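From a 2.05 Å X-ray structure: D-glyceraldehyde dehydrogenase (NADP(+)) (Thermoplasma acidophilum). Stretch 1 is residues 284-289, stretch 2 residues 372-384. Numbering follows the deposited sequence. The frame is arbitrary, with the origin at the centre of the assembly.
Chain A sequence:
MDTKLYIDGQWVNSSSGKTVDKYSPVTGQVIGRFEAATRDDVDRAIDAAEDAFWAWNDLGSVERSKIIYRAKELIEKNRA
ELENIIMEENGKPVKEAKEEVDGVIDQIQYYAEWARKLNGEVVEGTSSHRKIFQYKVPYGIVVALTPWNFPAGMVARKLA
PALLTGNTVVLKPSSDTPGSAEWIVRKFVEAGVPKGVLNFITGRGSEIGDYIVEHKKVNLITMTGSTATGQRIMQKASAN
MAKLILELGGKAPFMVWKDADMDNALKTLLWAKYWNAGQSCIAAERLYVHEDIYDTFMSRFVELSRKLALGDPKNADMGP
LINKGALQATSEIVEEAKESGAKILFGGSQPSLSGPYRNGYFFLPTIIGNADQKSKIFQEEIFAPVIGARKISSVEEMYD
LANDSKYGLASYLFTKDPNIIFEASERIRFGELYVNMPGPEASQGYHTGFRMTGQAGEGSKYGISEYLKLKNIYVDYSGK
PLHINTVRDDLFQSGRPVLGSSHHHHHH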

ATOM      1  N   ALA A 284      10.967 -29.406 -11.212  1.00 30.33           N
ATOM      2  CA  ALA A 284      10.533 -30.555 -10.434  1.00 30.82           C
ATOM      3  C   ALA A 284      11.805 -31.315 -10.116  1.00 30.99           C
ATOM      4  O   ALA A 284      12.546 -31.775 -11.057  1.00 30.97           O
ATOM      5  CB  ALA A 284       9.608 -31.441 -11.262  1.00 31.26           C
ATOM      6  N   GLU A 285      12.073 -31.412  -8.807  1.00 30.89           N
ATOM      7  CA  GLU A 285      13.265 -32.089  -8.316  1.00 31.04           C
ATOM      8  C   GLU A 285      12.933 -33.298  -7.445  1.00 31.40           C
ATOM      9  O   GLU A 285      13.825 -34.073  -7.168  1.00 32.11           O
ATOM     10  CB  GLU A 285      14.158 -31.093  -7.547  1.00 30.94           C
ATOM     11  CG  GLU A 285      14.950 -30.089  -8.408  1.00 30.85           C
ATOM     12  CD  GLU A 285      16.424 -30.455  -8.649  1.00 31.21           C
ATOM     13  OE1 GLU A 285      16.958 -31.350  -7.913  1.00 31.54           O
ATOM     14  OE2 GLU A 285      17.063 -29.834  -9.583  1.00 31.06           O
ATOM     15  N   ARG A 286      11.693 -33.473  -7.002  1.00 31.13           N
ATOM     16  CA  ARG A 286      11.303 -34.652  -6.194  1.00 31.49           C
ATOM     17  C   ARG A 286       9.863 -34.947  -6.515  1.00 31.58           C
ATOM     18  O   ARG A 286       9.061 -34.042  -6.441  1.00 31.60           O
ATOM     19  CB  ARG A 286      11.290 -34.338  -4.706  1.00 31.30           C
ATOM     20  CG  ARG A 286      12.515 -33.701  -4.174  1.00 30.98           C
ATOM     21  CD  ARG A 286      12.335 -33.434  -2.729  1.00 30.93           C
ATOM     22  NE  ARG A 286      12.010 -32.045  -2.396  1.00 30.31           N
ATOM     23  CZ  ARG A 286      11.488 -31.644  -1.259  1.00 30.00           C
ATOM     24  NH1 ARG A 286      11.083 -32.542  -0.350  1.00 30.48           N
ATOM     25  NH2 ARG A 286      11.320 -30.362  -1.068  1.00 29.48           N
ATOM     26  N   LEU A 287       9.523 -36.191  -6.802  1.00 31.87           N
ATOM     27  CA  LEU A 287       8.177 -36.553  -7.220  1.00 32.01           C
ATOM     28  C   LEU A 287       7.503 -37.380  -6.111  1.00 32.36           C
ATOM     29  O   LEU A 287       8.028 -38.380  -5.679  1.00 32.62           O
ATOM     30  CB  LEU A 287       8.259 -37.290  -8.557  1.00 32.26           C
ATOM     31  CG  LEU A 287       6.990 -37.809  -9.204  1.00 32.71           C
ATOM     32  CD1 LEU A 287       5.954 -36.717  -9.324  1.00 32.46           C
ATOM     33  CD2 LEU A 287       7.288 -38.375 -10.574  1.00 32.94           C
ATOM     34  N   TYR A 288       6.362 -36.877  -5.626  1.00 32.37           N
ATOM     35  CA  TYR A 288       5.535 -37.506  -4.594  1.00 32.85           C
ATOM     36  C   TYR A 288       4.163 -37.771  -5.198  1.00 33.29           C
ATOM     37  O   TYR A 288       3.428 -36.809  -5.486  1.00 32.93           O
ATOM     38  CB  TYR A 288       5.361 -36.580  -3.373  1.00 32.59           C
ATOM     39  CG  TYR A 288       6.664 -36.277  -2.694  1.00 32.22           C
ATOM     40  CD1 TYR A 288       7.273 -37.195  -1.889  1.00 32.68           C
ATOM     41  CD2 TYR A 288       7.290 -35.087  -2.889  1.00 31.53           C
ATOM     42  CE1 TYR A 288       8.452 -36.917  -1.241  1.00 32.49           C
ATOM     43  CE2 TYR A 288       8.456 -34.793  -2.255  1.00 31.39           C
ATOM     44  CZ  TYR A 288       9.040 -35.703  -1.433  1.00 31.89           C
ATOM     45  OH  TYR A 288      10.283 -35.410  -0.904  1.00 31.81           O
ATOM     46  N   VAL A 289       3.814 -39.057  -5.365  1.00 33.97           N
ATOM     47  CA  VAL A 289       2.547 -39.427  -5.954  1.00 34.59           C
ATOM     48  C   VAL A 289       1.744 -40.317  -4.993  1.00 35.58           C
ATOM     49  O   VAL A 289       2.255 -41.224  -4.318  1.00 36.09           O
ATOM     50  CB  VAL A 289       2.736 -40.114  -7.308  1.00 34.81           C
ATOM     51  CG1 VAL A 289       1.416 -40.335  -8.005  1.00 35.24           C
ATOM     52  CG2 VAL A 289       3.657 -39.286  -8.218  1.00 34.17           C
ATOM     53  N   ASP A 372      15.659 -42.978  -0.798  1.00 46.41           N
ATOM     54  CA  ASP A 372      15.077 -42.562   0.428  1.00 45.65           C
ATOM     55  C   ASP A 372      14.795 -41.074   0.265  1.00 42.57           C
ATOM     56  O   ASP A 372      15.491 -40.345  -0.498  1.00 40.48           O
ATOM     57  CB  ASP A 372      16.012 -42.762   1.639  1.00 48.00           C
ATOM     58  CG  ASP A 372      16.478 -44.194   1.818  1.00 51.10           C
ATOM     59  OD1 ASP A 372      15.906 -45.129   1.213  1.00 53.27           O
ATOM     60  OD2 ASP A 372      17.426 -44.410   2.606  1.00 54.27           O
ATOM     61  N   GLN A 373      13.762 -40.646   0.985  1.00 40.16           N
ATOM     62  CA  GLN A 373      13.556 -39.251   1.306  1.00 38.30           C
ATOM     63  C   GLN A 373      14.851 -38.543   1.758  1.00 37.49           C
ATOM     64  O   GLN A 373      15.023 -37.333   1.542  1.00 36.55           O
ATOM     65  CB  GLN A 373      12.492 -39.181   2.410  1.00 37.99           C
ATOM     66  CG  GLN A 373      12.247 -37.812   2.978  1.00 37.18           C
ATOM     67  CD  GLN A 373      11.694 -36.836   1.969  1.00 36.23           C
ATOM     68  OE1 GLN A 373      11.238 -37.209   0.894  1.00 35.90           O
ATOM     69  NE2 GLN A 373      11.696 -35.567   2.344  1.00 35.60           N
ATOM     70  N   LYS A 374      15.697 -39.268   2.472  1.00 37.90           N
ATOM     71  CA  LYS A 374      16.908 -38.712   3.054  1.00 38.09           C
ATOM     72  C   LYS A 374      18.144 -38.871   2.134  1.00 38.12           C
ATOM     73  O   LYS A 374      19.185 -38.374   2.501  1.00 38.99           O
ATOM     74  CB  LYS A 374      17.178 -39.334   4.446  1.00 38.79           C
ATOM     75  N   SER A 375      18.031 -39.499   0.956  1.00 37.71           N
ATOM     76  CA  SER A 375      19.162 -39.652   0.008  1.00 37.57           C
ATOM     77  C   SER A 375      19.573 -38.334  -0.716  1.00 36.92           C
ATOM     78  O   SER A 375      18.815 -37.354  -0.733  1.00 35.94           O
ATOM     79  CB  SER A 375      18.817 -40.708  -1.052  1.00 37.58           C
ATOM     80  OG  SER A 375      17.873 -40.183  -1.967  1.00 37.07           O
ATOM     81  N   LYS A 376      20.757 -38.340  -1.354  1.00 37.07           N
ATOM     82  CA  LYS A 376      21.223 -37.153  -2.083  1.00 36.79           C
ATOM     83  C   LYS A 376      20.274 -36.743  -3.240  1.00 35.77           C
ATOM     84  O   LYS A 376      20.062 -35.553  -3.483  1.00 34.78           O
ATOM     85  CB  LYS A 376      22.695 -37.316  -2.589  1.00 37.60           C
ATOM     86  CG  LYS A 376      23.776 -37.149  -1.489  1.00 38.55           C
ATOM     87  CD  LYS A 376      25.227 -37.234  -2.061  1.00 39.58           C
ATOM     88  CE  LYS A 376      26.306 -37.543  -0.999  1.00 40.35           C
ATOM     89  N   ILE A 377      19.695 -37.714  -3.912  1.00 35.83           N
ATOM     90  CA  ILE A 377      18.709 -37.484  -4.993  1.00 36.06           C
ATOM     91  C   ILE A 377      17.455 -36.674  -4.523  1.00 35.56           C
ATOM     92  O   ILE A 377      16.803 -35.981  -5.322  1.00 34.95           O
ATOM     93  CB  ILE A 377      18.353 -38.889  -5.580  1.00 37.12           C
ATOM     94  CG1 ILE A 377      19.491 -39.368  -6.480  1.00 37.87           C
ATOM     95  CG2 ILE A 377      17.043 -38.972  -6.328  1.00 37.20           C
ATOM     96  CD1 ILE A 377      19.588 -38.668  -7.818  1.00 37.59           C
ATOM     97  N   PHE A 378      17.141 -36.786  -3.225  1.00 35.44           N
ATOM     98  CA  PHE A 378      16.041 -36.074  -2.608  1.00 35.32           C
ATOM     99  C   PHE A 378      16.469 -34.848  -1.744  1.00 34.59           C
ATOM    100  O   PHE A 378      15.605 -34.075  -1.368  1.00 34.72           O
ATOM    101  CB  PHE A 378      15.177 -37.076  -1.783  1.00 36.11           C
ATOM    102  CG  PHE A 378      13.971 -37.580  -2.539  1.00 36.72           C
ATOM    103  CD1 PHE A 378      14.125 -38.289  -3.705  1.00 37.50           C
ATOM    104  CD2 PHE A 378      12.705 -37.300  -2.134  1.00 36.70           C
ATOM    105  CE1 PHE A 378      13.019 -38.730  -4.426  1.00 37.77           C
ATOM    106  CE2 PHE A 378      11.612 -37.729  -2.849  1.00 36.95           C
ATOM    107  CZ  PHE A 378      11.757 -38.439  -3.994  1.00 37.25           C
ATOM    108  N   GLN A 379      17.763 -34.689  -1.412  1.00 34.07           N
ATOM    109  CA  GLN A 379      18.203 -33.639  -0.505  1.00 33.60           C
ATOM    110  C   GLN A 379      19.159 -32.603  -1.127  1.00 33.26           C
ATOM    111  O   GLN A 379      19.350 -31.508  -0.572  1.00 32.64           O
ATOM    112  CB  GLN A 379      18.843 -34.261   0.748  1.00 33.96           C
ATOM    113  CG  GLN A 379      17.868 -35.037   1.618  1.00 34.44           C
ATOM    114  CD  GLN A 379      16.778 -34.183   2.246  1.00 34.01           C
ATOM    115  OE1 GLN A 379      16.983 -33.033   2.605  1.00 33.56           O
ATOM    116  NE2 GLN A 379      15.595 -34.744   2.333  1.00 34.42           N
ATOM    117  N   GLU A 380      19.737 -32.907  -2.267  1.00 33.14           N
ATOM    118  CA  GLU A 380      20.745 -32.032  -2.910  1.00 33.29           C
ATOM    119  C   GLU A 380      20.247 -31.664  -4.349  1.00 33.13           C
ATOM    120  O   GLU A 380      19.788 -32.548  -5.088  1.00 32.78           O
ATOM    121  CB  GLU A 380      22.124 -32.741  -3.028  1.00 33.76           C
ATOM    122  CG  GLU A 380      22.772 -33.176  -1.719  1.00 34.37           C
ATOM    123  N   GLU A 381      20.340 -30.384  -4.722  1.00 33.28           N
ATOM    124  CA  GLU A 381      19.844 -29.915  -6.024  1.00 33.57           C
ATOM    125  C   GLU A 381      20.547 -30.707  -7.096  1.00 33.41           C
ATOM    126  O   GLU A 381      21.727 -30.935  -6.986  1.00 33.92           O
ATOM    127  CB  GLU A 381      20.082 -28.416  -6.202  1.00 34.10           C
ATOM    128  CG  GLU A 381      19.347 -27.789  -7.409  1.00 35.26           C
ATOM    129  CD  GLU A 381      19.594 -26.259  -7.552  1.00 36.24           C
ATOM    130  OE1 GLU A 381      20.791 -25.935  -7.368  1.00 37.28           O
ATOM    131  OE2 GLU A 381      18.630 -25.420  -7.843  1.00 36.18           O
ATOM    132  N   ILE A 382      19.818 -31.109  -8.132  1.00 32.88           N
ATOM    133  CA  ILE A 382      20.360 -31.874  -9.276  1.00 32.53           C
ATOM    134  C   ILE A 382      20.666 -30.978 -10.506  1.00 31.73           C
ATOM    135  O   ILE A 382      21.715 -31.110 -11.115  1.00 31.71           O
ATOM    136  CB  ILE A 382      19.352 -33.012  -9.664  1.00 32.94           C
ATOM    137  CG1 ILE A 382      19.333 -34.073  -8.564  1.00 33.37           C
ATOM    138  CG2 ILE A 382      19.747 -33.682 -10.992  1.00 33.48           C
ATOM    139  CD1 ILE A 382      18.158 -35.033  -8.601  1.00 33.98           C
ATOM    140  N   PHE A 383      19.698 -30.167 -10.902  1.00 30.74           N
ATOM    141  CA  PHE A 383      19.776 -29.189 -11.991  1.00 30.47           C
ATOM    142  C   PHE A 383      20.050 -29.900 -13.350  1.00 30.60           C
ATOM    143  O   PHE A 383      20.950 -29.505 -14.087  1.00 30.72           O
ATOM    144  CB  PHE A 383      20.847 -28.097 -11.647  1.00 30.21           C
ATOM    145  CG  PHE A 383      20.426 -26.688 -11.922  1.00 29.81           C
ATOM    146  CD1 PHE A 383      19.417 -26.086 -11.198  1.00 29.64           C
ATOM    147  CD2 PHE A 383      21.101 -25.914 -12.888  1.00 30.07           C
ATOM    148  CE1 PHE A 383      19.062 -24.745 -11.410  1.00 29.33           C
ATOM    149  CE2 PHE A 383      20.744 -24.587 -13.120  1.00 29.77           C
ATOM    150  CZ  PHE A 383      19.729 -23.993 -12.372  1.00 29.29           C
ATOM    151  N   ALA A 384      19.278 -30.970 -13.643  1.00 30.27           N
ATOM    152  CA  ALA A 384      19.572 -31.864 -14.789  1.00 30.29           C
ATOM    153  C   ALA A 384      18.324 -32.742 -14.960  1.00 30.14           C
ATOM    154  O   ALA A 384      17.437 -32.682 -14.112  1.00 29.78           O
ATOM    155  CB  ALA A 384      20.822 -32.680 -14.534  1.00 30.60           C
TER
HETATM  156  O   HOH W   1      16.537 -30.426 -12.227  1.00 23.97           O

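The contact joins a buried β-strand to a helix-and-loop segment through side chains, with a carboxylate clasp at one end and an aromatic pair beside a polar chain at the other. At the first, the CA-to-CB bond of Glu-285 points sideways to the other stretch, but its carboxylate reaches consecutive backbone amides of the loop. Ile-382 N donates to Glu-285 OE1 at 2.9 Å (N-H...O angle 152°) and Phe-383 N to Glu-285 OE2 at 3.0 Å (164°); a second approach, Ile-382 N to Glu-285 OE2 at 3.4 Å, is weak. Water 1 extends the clasp, donating to Glu-285 OE2 at 2.8 Å and accepting from Ala-384 N at 3.1 Å.

At the other end Phe-378 packs against two strand residues in different ways. Arg-286 CB lies 4.2 Å from the Phe-378 ring centroid, 25° off the normal, a CH-pi contact over the face. Toward Tyr-288, Phe-378 instead presents its edge: the planes meet at 84° with centroids 5.5 Å apart, an offset edge-to-face pair. Tyr-288 OH donates to Gln-373 OE1 at 2.7 Å and accepts from Arg-286 NH1 at 3.0 Å (150°), so this single hydroxyl links the arginine to the amide across the contact.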